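PDB 4FBL: LipS lipolytic enzyme from Unidentified, which probably hydrolyses ester bonds of lipids, as a thermostable lipase of the alpha/beta hydrolase fold recovered from a metagenome. Local coordinates for residues 58-63 and 197-202; 114-119 and 142-147; 220-225 and 275-280; 252-257 and 264-269. One frame throughout, in Å; residues are numbered along the deposited sequence.

How the contacts relate
Contact 1 includes part of the spermidine pocket, while contacts 3 and 4 join strands of the central sheet to helix 267-279, and contact 2 ties helix 101-118 to the loop before strand 147-151. Contacts 3 and 4 are the most closely tied: their centres are about 14 Å apart and their strands are neighbours, with a probable hydrogen bond of 2.8 Å from Leu254 N to Gln225 O. Contact 2 reaches contact 3 by packing, Ala146 O lying 3.3 Å from Pro220 CD. Contact 1 stands off, about 24 Å from contact 4 between centres, yet both border the probable active site, the Asp264 side chain coming within about 9 Å of the ligand.

Contact 1 (58-63 and 197-202); sequences HGFTGS and VPAIKH. With SPD (spermidine), chain I.
Phe60 belongs to the His-Gly loop that follows strand 52-57, the region that in alpha/beta hydrolases commonly helps form the oxyanion hole, and its ring reaches across to Ala199 and Ile200. With CG anti to the backbone N (chi1 -178°), the ring extends from the turn to meet the other segment by its edge. Phe60 CE1 comes 3.4 Å from Ala199 O, near the ring plane, and 3.8 Å from Ala199 CB; Phe60 CZ lies 4.3 Å from Ile200 CG1. Behind the ring, a type II turn from Gly59 to Gly62 is closed by Gly62 N on Gly59 O (3.1 Å), an oxygen that His58 ND1 also grips on a lone pair. Thr61 OG1 donates to Phe60 O at 2.7 Å, in the carbonyl plane, and the same oxygen takes a weak bond from spermidine N6 at 3.4 Å. A valine in place of Thr61 would remove OG1, and Phe60 O would probably lose this hydroxyl donor. One residue turns its carbonyl to the ligand and its ring to the protein. Met96 of helix 93-97, Trp104 of helix 101-118 and Thr195 of strand 194-196 touch the Phe60 side chain, while segment 197-202 leads into helix 200-213.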
# COMPACT_ATOMS: atom_id res chain seq x y z
N HIS C 58 2.70 13.15 -14.35
CA HIS C 58 3.89 12.28 -14.54
C HIS C 58 4.05 11.24 -13.35
O HIS C 58 3.20 11.18 -12.45
CB HIS C 58 5.18 13.16 -14.69
CG HIS C 58 5.58 13.89 -13.44
ND1 HIS C 58 6.22 13.26 -12.40
CD2 HIS C 58 5.41 15.18 -13.03
CE1 HIS C 58 6.46 14.13 -11.42
NE2 HIS C 58 5.94 15.29 -11.76
N GLY C 59 5.13 10.44 -13.36
CA GLY C 59 5.27 9.39 -12.35
C GLY C 59 6.48 9.59 -11.44
O GLY C 59 7.08 10.68 -11.41
N PHE C 60 6.77 8.52 -10.67
CA PHE C 60 7.70 8.50 -9.51
C PHE C 60 9.14 8.62 -10.04
O PHE C 60 9.53 7.80 -10.85
CB PHE C 60 7.50 7.10 -8.88
CG PHE C 60 8.29 6.85 -7.66
CD1 PHE C 60 7.88 7.38 -6.42
CD2 PHE C 60 9.38 5.95 -7.73
CE1 PHE C 60 8.59 7.03 -5.21
CE2 PHE C 60 10.14 5.62 -6.55
CZ PHE C 60 9.77 6.17 -5.31
N THR C 61 9.91 9.55 -9.51
CA THR C 61 11.25 10.03 -9.94
C THR C 61 11.26 10.69 -11.32
O THR C 61 12.32 11.17 -11.77
CB THR C 61 12.43 8.97 -10.03
OG1 THR C 61 12.23 8.18 -11.18
CG2 THR C 61 12.61 8.17 -8.73
N GLY C 62 10.09 10.84 -11.94
CA GLY C 62 10.04 11.54 -13.23
C GLY C 62 9.68 12.98 -13.07
O GLY C 62 9.88 13.60 -12.02
N SER C 63 9.22 13.58 -14.16
CA SER C 63 8.93 15.03 -14.13
C SER C 63 7.99 15.36 -15.32
O SER C 63 7.79 14.48 -16.16
CB SER C 63 10.21 15.87 -14.33
OG SER C 63 10.58 15.82 -15.74
N VAL C 197 15.44 5.91 -1.65
CA VAL C 197 14.81 4.80 -0.89
C VAL C 197 13.62 5.17 0.01
O VAL C 197 12.57 4.51 -0.07
CB VAL C 197 15.93 4.01 -0.16
CG1 VAL C 197 15.33 2.99 0.88
CG2 VAL C 197 16.65 3.26 -1.18
N PRO C 198 13.73 6.26 0.79
CA PRO C 198 12.56 6.50 1.64
C PRO C 198 11.25 6.79 0.90
O PRO C 198 10.23 6.79 1.57
CB PRO C 198 12.94 7.74 2.44
CG PRO C 198 14.46 7.69 2.45
CD PRO C 198 14.81 7.20 1.09
N ALA C 199 11.30 7.11 -0.41
CA ALA C 199 10.09 7.60 -1.10
C ALA C 199 9.42 6.34 -1.55
O ALA C 199 8.29 6.39 -1.90
CB ALA C 199 10.41 8.55 -2.30
N ILE C 200 10.14 5.20 -1.59
CA ILE C 200 9.54 3.92 -2.13
C ILE C 200 8.19 3.44 -1.47
O ILE C 200 7.27 2.93 -2.15
CB ILE C 200 10.57 2.73 -2.11
CG1 ILE C 200 11.80 3.07 -3.05
CG2 ILE C 200 9.86 1.38 -2.36
CD1 ILE C 200 12.97 2.01 -3.08
N LYS C 201 8.10 3.63 -0.16
CA LYS C 201 6.89 3.19 0.57
C LYS C 201 5.59 3.91 -0.01
O LYS C 201 4.54 3.28 -0.23
CB LYS C 201 7.08 3.40 2.08
CG LYS C 201 7.04 4.81 2.55
CD LYS C 201 7.28 5.02 4.06
CE LYS C 201 8.72 4.66 4.48
NZ LYS C 201 9.75 5.71 4.10
N HIS C 202 5.75 5.19 -0.36
CA HIS C 202 4.68 6.00 -0.98
C HIS C 202 4.29 5.58 -2.35
O HIS C 202 3.09 5.68 -2.69
CB HIS C 202 5.18 7.44 -0.92
CG HIS C 202 5.38 7.84 0.50
ND1 HIS C 202 6.61 8.20 1.05
CD2 HIS C 202 4.48 7.93 1.50
CE1 HIS C 202 6.45 8.47 2.33
NE2 HIS C 202 5.15 8.34 2.63
N1 SPD I . 11.60 3.27 -17.60
C2 SPD I . 11.74 4.47 -16.86
C3 SPD I . 10.37 4.86 -16.18
C4 SPD I . 10.32 6.37 -15.98
C5 SPD I . 10.87 6.80 -14.62
N6 SPD I . 10.04 7.91 -14.18
C7 SPD I . 8.93 8.35 -14.99
C8 SPD I . 7.67 7.47 -14.88
C9 SPD I . 7.81 6.15 -14.11
N10 SPD I . 7.25 5.08 -14.91

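Contact 2 (114-119 and 142-147); sequences WLEERC and PERFAG
Glu116 and Arg144 meet at the protein surface in a salt bridge that relies on charge alone. Glu116 OE1 sits over one face of the Arg144 guanidinium, 3.3 Å from NH1 and well out of its plane, so that none of the N-H groups points at it. The two side chains cross at about a right angle, with carboxylate and guanidinium planes 90° apart. Glu116 OE1 also lies against the aliphatic part of the arginine, 3.1 Å from Arg144 CD. Arg144 leaves its backbone with CG anti to N and then bends at chi3 (-88°), which turns the flat end to present a face rather than an edge to the acid. One layer out, Met112 touches the Arg144 side chain, and Leu122 touches Glu116. Within the same turn of helix, but apart from this pair, Arg118 NH1 bonds Trp114 O at 3.1 Å and weakly pairs with Glu117 OE1 at 3.4 Å, while its guanidinium lies over the Trp114 indole. The contact thus joins the end of helix 101-118 to the loop between helix 129-140 and strand 147-151, where Phe145 packs inward on Met112 and on Met124 of strand 121-127.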
# COMPACT_ATOMS: atom_id res chain seq x y z
N TRP C 114 -7.68 23.78 -9.72
CA TRP C 114 -7.27 24.81 -10.69
C TRP C 114 -8.09 24.64 -11.99
O TRP C 114 -8.56 25.65 -12.58
CB TRP C 114 -5.76 24.70 -10.95
CG TRP C 114 -5.18 25.68 -11.93
CD1 TRP C 114 -4.59 26.88 -11.63
CD2 TRP C 114 -5.10 25.53 -13.38
NE1 TRP C 114 -4.15 27.49 -12.81
CE2 TRP C 114 -4.46 26.70 -13.89
CE3 TRP C 114 -5.53 24.53 -14.30
CZ2 TRP C 114 -4.18 26.88 -15.28
CZ3 TRP C 114 -5.30 24.72 -15.70
CH2 TRP C 114 -4.64 25.90 -16.18
N LEU C 115 -8.28 23.38 -12.40
CA LEU C 115 -9.06 23.06 -13.59
C LEU C 115 -10.52 23.38 -13.37
O LEU C 115 -11.12 23.89 -14.26
CB LEU C 115 -8.93 21.58 -13.98
CG LEU C 115 -7.63 21.13 -14.53
CD1 LEU C 115 -7.58 19.62 -14.67
CD2 LEU C 115 -7.25 21.75 -15.86
N GLU C 116 -11.06 23.13 -12.20
CA GLU C 116 -12.47 23.39 -11.95
C GLU C 116 -12.80 24.89 -11.92
O GLU C 116 -13.86 25.28 -12.30
CB GLU C 116 -12.92 22.75 -10.64
CG GLU C 116 -13.31 21.35 -10.81
CD GLU C 116 -13.03 20.58 -9.54
OE1 GLU C 116 -13.04 19.34 -9.60
OE2 GLU C 116 -12.77 21.17 -8.48
N GLU C 117 -11.89 25.72 -11.44
CA GLU C 117 -12.01 27.17 -11.66
C GLU C 117 -12.21 27.59 -13.13
O GLU C 117 -12.94 28.51 -13.40
CB GLU C 117 -10.77 27.88 -11.05
CG GLU C 117 -10.85 27.95 -9.49
CD GLU C 117 -9.51 28.40 -8.81
OE1 GLU C 117 -8.49 28.71 -9.43
OE2 GLU C 117 -9.47 28.46 -7.59
N ARG C 118 -11.53 26.94 -14.07
CA ARG C 118 -11.54 27.25 -15.46
C ARG C 118 -12.42 26.39 -16.43
O ARG C 118 -12.43 26.67 -17.63
CB ARG C 118 -10.09 27.22 -15.95
CG ARG C 118 -9.23 28.27 -15.15
CD ARG C 118 -7.75 28.00 -15.29
NE ARG C 118 -6.98 29.12 -14.80
CZ ARG C 118 -6.76 29.33 -13.50
NH1 ARG C 118 -7.25 28.50 -12.59
NH2 ARG C 118 -6.08 30.40 -13.09
N CYS C 119 -13.08 25.35 -15.94
CA CYS C 119 -13.62 24.26 -16.78
C CYS C 119 -14.86 23.68 -16.21
O CYS C 119 -15.02 23.58 -15.04
CB CYS C 119 -12.59 23.09 -16.88
SG CYS C 119 -11.17 23.66 -17.57
N PRO C 142 -15.91 10.03 -7.70
CA PRO C 142 -16.44 9.23 -8.77
C PRO C 142 -17.33 9.95 -9.79
O PRO C 142 -17.57 9.40 -10.81
CB PRO C 142 -17.31 8.17 -8.03
CG PRO C 142 -16.99 8.28 -6.62
CD PRO C 142 -16.53 9.68 -6.41
N GLU C 143 -17.81 11.15 -9.51
CA GLU C 143 -18.67 11.84 -10.46
C GLU C 143 -17.89 12.95 -11.11
O GLU C 143 -18.48 13.73 -11.87
CB GLU C 143 -19.82 12.58 -9.73
CG GLU C 143 -20.47 11.80 -8.65
CD GLU C 143 -21.67 11.07 -9.15
OE1 GLU C 143 -21.59 10.34 -10.15
OE2 GLU C 143 -22.72 11.25 -8.53
N ARG C 144 -16.61 13.10 -10.79
CA ARG C 144 -16.03 14.34 -11.12
C ARG C 144 -15.48 14.34 -12.56
O ARG C 144 -15.43 15.38 -13.23
CB ARG C 144 -14.95 14.60 -10.16
CG ARG C 144 -14.59 16.05 -10.31
CD ARG C 144 -13.89 16.43 -9.02
NE ARG C 144 -14.73 16.89 -7.91
CZ ARG C 144 -14.22 17.50 -6.82
NH1 ARG C 144 -12.90 17.71 -6.70
NH2 ARG C 144 -15.05 17.90 -5.87
N PHE C 145 -15.04 13.17 -13.03
CA PHE C 145 -14.33 13.09 -14.32
C PHE C 145 -15.26 12.61 -15.41
O PHE C 145 -16.05 11.70 -15.19
CB PHE C 145 -13.09 12.18 -14.21
CG PHE C 145 -12.00 12.81 -13.36
CD1 PHE C 145 -11.11 13.73 -13.94
CD2 PHE C 145 -11.94 12.58 -12.00
CE1 PHE C 145 -10.12 14.41 -13.16
CE2 PHE C 145 -10.92 13.21 -11.22
CZ PHE C 145 -10.03 14.10 -11.83
N ALA C 146 -15.16 13.21 -16.57
CA ALA C 146 -15.89 12.64 -17.78
C ALA C 146 -15.13 11.41 -18.40
O ALA C 146 -15.69 10.64 -19.19
CB ALA C 146 -16.09 13.74 -18.86
N GLY C 147 -13.88 11.21 -18.06
CA GLY C 147 -13.12 10.12 -18.65
C GLY C 147 -11.69 10.09 -18.12
O GLY C 147 -11.16 11.11 -17.66

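Contact 3 (220-225 and 275-280)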
# COMPACT_ATOMS: atom_id res chain seq x y z
N PRO C 220 -16.04 6.69 -18.19
CA PRO C 220 -15.34 6.09 -19.35
C PRO C 220 -13.80 5.99 -19.20
O PRO C 220 -13.18 6.87 -18.63
CB PRO C 220 -15.75 7.00 -20.52
CG PRO C 220 -17.05 7.53 -20.14
CD PRO C 220 -17.00 7.71 -18.60
N ALA C 221 -13.19 4.90 -19.66
CA ALA C 221 -11.76 4.69 -19.43
C ALA C 221 -11.12 4.17 -20.73
O ALA C 221 -11.69 3.27 -21.34
CB ALA C 221 -11.49 3.74 -18.26
N LEU C 222 -9.97 4.78 -21.11
CA LEU C 222 -9.07 4.29 -22.10
C LEU C 222 -7.79 3.88 -21.37
O LEU C 222 -6.99 4.73 -20.94
CB LEU C 222 -8.79 5.36 -23.18
CG LEU C 222 -7.79 5.02 -24.29
CD1 LEU C 222 -8.14 3.71 -25.10
CD2 LEU C 222 -7.59 6.22 -25.24
N ILE C 223 -7.62 2.56 -21.22
CA ILE C 223 -6.49 2.03 -20.44
C ILE C 223 -5.42 1.69 -21.45
O ILE C 223 -5.62 0.82 -22.31
CB ILE C 223 -6.92 0.77 -19.64
CG1 ILE C 223 -8.13 1.10 -18.76
CG2 ILE C 223 -5.74 0.24 -18.75
CD1 ILE C 223 -9.23 0.02 -18.77
N ILE C 224 -4.28 2.37 -21.34
CA ILE C 224 -3.21 2.25 -22.33
C ILE C 224 -2.06 1.52 -21.69
O ILE C 224 -1.57 1.98 -20.69
CB ILE C 224 -2.75 3.68 -22.80
CG1 ILE C 224 -3.98 4.38 -23.40
CG2 ILE C 224 -1.54 3.58 -23.79
CD1 ILE C 224 -3.72 5.81 -23.95
N GLN C 225 -1.66 0.40 -22.26
CA GLN C 225 -0.63 -0.44 -21.64
C GLN C 225 0.37 -0.95 -22.70
O GLN C 225 -0.05 -1.46 -23.72
CB GLN C 225 -1.26 -1.66 -20.92
CG GLN C 225 -0.49 -2.18 -19.66
CD GLN C 225 -0.65 -1.31 -18.34
OE1 GLN C 225 0.27 -1.28 -17.54
NE2 GLN C 225 -1.77 -0.54 -18.19
N LEU C 275 -6.92 12.16 -27.70
CA LEU C 275 -7.74 13.35 -28.21
C LEU C 275 -9.11 12.86 -28.72
O LEU C 275 -10.17 13.44 -28.39
CB LEU C 275 -6.98 14.01 -29.37
CG LEU C 275 -5.83 14.95 -29.01
CD1 LEU C 275 -4.98 15.33 -30.27
CD2 LEU C 275 -6.41 16.19 -28.31
N ALA C 276 -9.10 11.74 -29.45
CA ALA C 276 -10.36 11.13 -29.95
C ALA C 276 -11.35 10.77 -28.78
O ALA C 276 -12.61 10.97 -28.82
CB ALA C 276 -10.02 9.92 -30.82
N PHE C 277 -10.77 10.21 -27.74
CA PHE C 277 -11.48 9.79 -26.56
C PHE C 277 -12.11 10.98 -25.83
O PHE C 277 -13.28 10.93 -25.39
CB PHE C 277 -10.46 9.08 -25.64
CG PHE C 277 -11.06 8.65 -24.27
CD1 PHE C 277 -11.92 7.55 -24.17
CD2 PHE C 277 -10.77 9.38 -23.13
CE1 PHE C 277 -12.45 7.19 -22.88
CE2 PHE C 277 -11.33 9.04 -21.86
CZ PHE C 277 -12.10 7.96 -21.73
N ILE C 278 -11.33 12.03 -25.62
CA ILE C 278 -11.86 13.26 -25.10
C ILE C 278 -13.03 13.85 -25.91
O ILE C 278 -14.06 14.23 -25.27
CB ILE C 278 -10.77 14.37 -24.98
CG1 ILE C 278 -9.76 14.00 -23.87
CG2 ILE C 278 -11.36 15.75 -24.66
CD1 ILE C 278 -8.35 14.80 -23.99
N ARG C 279 -12.87 14.00 -27.23
CA ARG C 279 -13.98 14.53 -28.11
C ARG C 279 -15.25 13.70 -28.05
O ARG C 279 -16.37 14.16 -28.36
CB ARG C 279 -13.61 14.37 -29.60
CG ARG C 279 -12.69 15.28 -30.19
CD ARG C 279 -12.88 15.23 -31.79
NE ARG C 279 -12.49 13.95 -32.44
CZ ARG C 279 -11.22 13.50 -32.53
NH1 ARG C 279 -10.14 14.17 -32.01
NH2 ARG C 279 -11.03 12.35 -33.14
N LYS C 280 -15.05 12.40 -27.82
CA LYS C 280 -16.20 11.51 -27.87
C LYS C 280 -16.81 11.24 -26.52
O LYS C 280 -17.74 10.48 -26.43
CB LYS C 280 -15.91 10.21 -28.59
CG LYS C 280 -16.54 10.26 -29.99
CD LYS C 280 -15.80 9.51 -31.04
CE LYS C 280 -14.33 9.74 -30.94
NZ LYS C 280 -13.67 8.79 -31.91
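Phe277, which packs against Pro220 and Leu222, has a carbonyl oxygen gripped from two places: Phe277 O accepts from His281 ND1 and, weakly, from Lys280 N at 3.3 Å. The bond from Arg279 N to Leu275 O (3.0 Å) is a regular helical one. The ring packs against Leu222 CB with one face and meets the backbone of 220-221 at its edge. Leu222 CB stands over that face in a CH-pi arrangement, 4.1 Å from the centroid and only 16° off the ring normal, while lying nearest to Phe277 CD1. At the far corner, Phe277 CZ is 3.5 Å from Pro220 O, near the ring plane, and 4.0 Å from Pro220 CB.

This is the sheet-to-helix packing of an alpha/beta sandwich: helix 267-279, the last of the chain, lies on one face of the central sheet, and alternate residues of strand 221-226 point to opposite faces, Leu222 toward this helix and Ile223 toward helix 235-243. Phe277 has CG anti to its own N (chi1 176°), which sends the ring down onto the strand instead of along the helix. Leu222 and Phe277 run past each other in opposite directions, and Leu222 CD2 finishes 4.1 Å from Phe277 CB. Met149 of the neighbouring strand 147-151 touches both of these side chains.

Contact 4 (252-257 and 264-269); sequences LWLENS and DNDKEL
The side chains of Asp266 and Asn256 cross at about a right angle, but the planes of carboxylate and amide are only 34° apart. Asn265 ND2 donates to Asn256 O at 2.9 Å, almost in the plane of its own amide and nearly along the C=O axis. Asp266 OD2 accepts from Asn256 N at 2.9 Å on its syn lone pair and from Ser257 OG, modelled at a doubtfully short 2.5 Å; Asp266 N returns a weak bond to the same hydroxyl. A water joins Asp266 OD1 to Glu255 N. Although Asp266 stands at the N-cap of helix 267-279, its side chain makes no capping bond and binds the loop after strand 249-254. In the alpha/beta hydrolase fold this is the passage from the last strand to the final helix, and the intervening loop carries His259 of the spermidine pocket, the probable catalytic histidine. Asp264 anchors that loop: OD1 takes Asn265 N at 2.7 Å and Ala184 N, OD2 takes Tyr258 N and Lys183 N. Replaced by an alanine, it would probably leave these four amides without their acceptor and the loop less firmly held. Leu254 CD2 packs 4.1 Å from Leu269 CD2, the two side chains pointing opposite ways.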
# COMPACT_ATOMS: atom_id res chain seq x y z
N LEU C 252 -6.18 -0.58 -24.72
CA LEU C 252 -5.27 -0.39 -25.87
C LEU C 252 -3.83 -0.82 -25.61
O LEU C 252 -3.09 -0.17 -24.80
CB LEU C 252 -5.30 1.06 -26.36
CG LEU C 252 -4.34 1.41 -27.48
CD1 LEU C 252 -4.83 0.77 -28.80
CD2 LEU C 252 -4.44 2.99 -27.50
N TRP C 253 -3.43 -1.91 -26.29
CA TRP C 253 -2.11 -2.46 -26.09
C TRP C 253 -1.10 -1.79 -26.99
O TRP C 253 -1.35 -1.68 -28.18
CB TRP C 253 -2.13 -3.96 -26.40
CG TRP C 253 -2.75 -4.80 -25.28
CD1 TRP C 253 -3.95 -5.51 -25.32
CD2 TRP C 253 -2.16 -5.07 -24.01
NE1 TRP C 253 -4.13 -6.18 -24.13
CE2 TRP C 253 -3.05 -5.93 -23.30
CE3 TRP C 253 -0.95 -4.67 -23.39
CZ2 TRP C 253 -2.78 -6.38 -21.97
CZ3 TRP C 253 -0.70 -5.09 -22.07
CH2 TRP C 253 -1.64 -5.93 -21.37
N LEU C 254 0.01 -1.33 -26.47
CA LEU C 254 0.99 -0.70 -27.33
C LEU C 254 2.05 -1.72 -27.83
O LEU C 254 2.73 -2.35 -27.01
CB LEU C 254 1.67 0.47 -26.61
CG LEU C 254 0.73 1.63 -26.15
CD1 LEU C 254 1.45 2.65 -25.31
CD2 LEU C 254 -0.09 2.30 -27.26
N GLU C 255 2.17 -1.89 -29.15
CA GLU C 255 3.06 -2.96 -29.73
C GLU C 255 4.51 -2.53 -29.91
O GLU C 255 5.33 -3.34 -30.14
CB GLU C 255 2.51 -3.49 -31.05
CG GLU C 255 1.02 -3.97 -31.08
CD GLU C 255 0.62 -5.04 -30.02
OE1 GLU C 255 1.48 -5.55 -29.27
OE2 GLU C 255 -0.58 -5.40 -29.90
N ASN C 256 4.85 -1.26 -29.75
CA ASN C 256 6.18 -0.79 -30.15
C ASN C 256 6.82 0.08 -29.16
O ASN C 256 7.74 0.82 -29.55
CB ASN C 256 6.12 0.15 -31.36
CG ASN C 256 5.30 -0.41 -32.53
OD1 ASN C 256 4.18 0.09 -32.83
ND2 ASN C 256 5.83 -1.47 -33.18
N SER C 257 6.38 0.04 -27.90
CA SER C 257 6.96 0.90 -26.87
C SER C 257 7.26 0.06 -25.64
O SER C 257 6.59 -0.94 -25.40
CB SER C 257 5.94 1.98 -26.50
OG SER C 257 5.49 2.61 -27.69
N ASP C 264 7.89 7.45 -26.51
CA ASP C 264 8.39 6.28 -27.30
C ASP C 264 7.75 6.17 -28.73
O ASP C 264 6.95 7.00 -29.13
CB ASP C 264 8.07 5.00 -26.51
CG ASP C 264 9.08 3.87 -26.74
OD1 ASP C 264 9.71 3.82 -27.83
OD2 ASP C 264 9.21 2.99 -25.86
N ASN C 265 7.99 5.07 -29.44
CA ASN C 265 7.50 4.99 -30.82
C ASN C 265 6.00 5.18 -30.85
O ASN C 265 5.46 5.60 -31.87
CB ASN C 265 7.75 3.62 -31.48
CG ASN C 265 9.21 3.34 -31.67
OD1 ASN C 265 9.96 4.17 -32.19
ND2 ASN C 265 9.63 2.18 -31.20
N ASP C 266 5.27 4.81 -29.77
CA ASP C 266 3.80 4.86 -29.92
C ASP C 266 3.24 6.17 -29.42
O ASP C 266 2.02 6.31 -29.33
CB ASP C 266 3.11 3.71 -29.15
CG ASP C 266 3.31 2.37 -29.83
OD1 ASP C 266 2.84 2.22 -30.97
OD2 ASP C 266 3.87 1.46 -29.19
N LYS C 267 4.10 7.15 -29.09
CA LYS C 267 3.55 8.46 -28.54
C LYS C 267 2.46 9.13 -29.39
O LYS C 267 1.46 9.70 -28.89
CB LYS C 267 4.68 9.45 -28.23
CG LYS C 267 5.56 10.03 -29.46
CD LYS C 267 6.71 10.87 -28.89
CE LYS C 267 7.21 11.84 -30.00
NZ LYS C 267 7.58 10.88 -31.13
N GLU C 268 2.64 9.10 -30.71
CA GLU C 268 1.62 9.67 -31.63
C GLU C 268 0.26 9.03 -31.57
O GLU C 268 -0.76 9.75 -31.54
CB GLU C 268 2.16 9.55 -33.07
CG GLU C 268 3.30 10.57 -33.35
CD GLU C 268 4.69 10.00 -33.08
OE1 GLU C 268 4.81 8.77 -32.79
OE2 GLU C 268 5.64 10.84 -33.12
N LEU C 269 0.22 7.71 -31.63
CA LEU C 269 -1.00 6.90 -31.42
C LEU C 269 -1.69 7.23 -30.06
O LEU C 269 -2.93 7.45 -30.00
CB LEU C 269 -0.63 5.42 -31.48
CG LEU C 269 -1.78 4.42 -31.18
CD1 LEU C 269 -2.84 4.44 -32.27
CD2 LEU C 269 -1.24 3.02 -31.10
O HOH W 1 1.27 -0.03 -31.04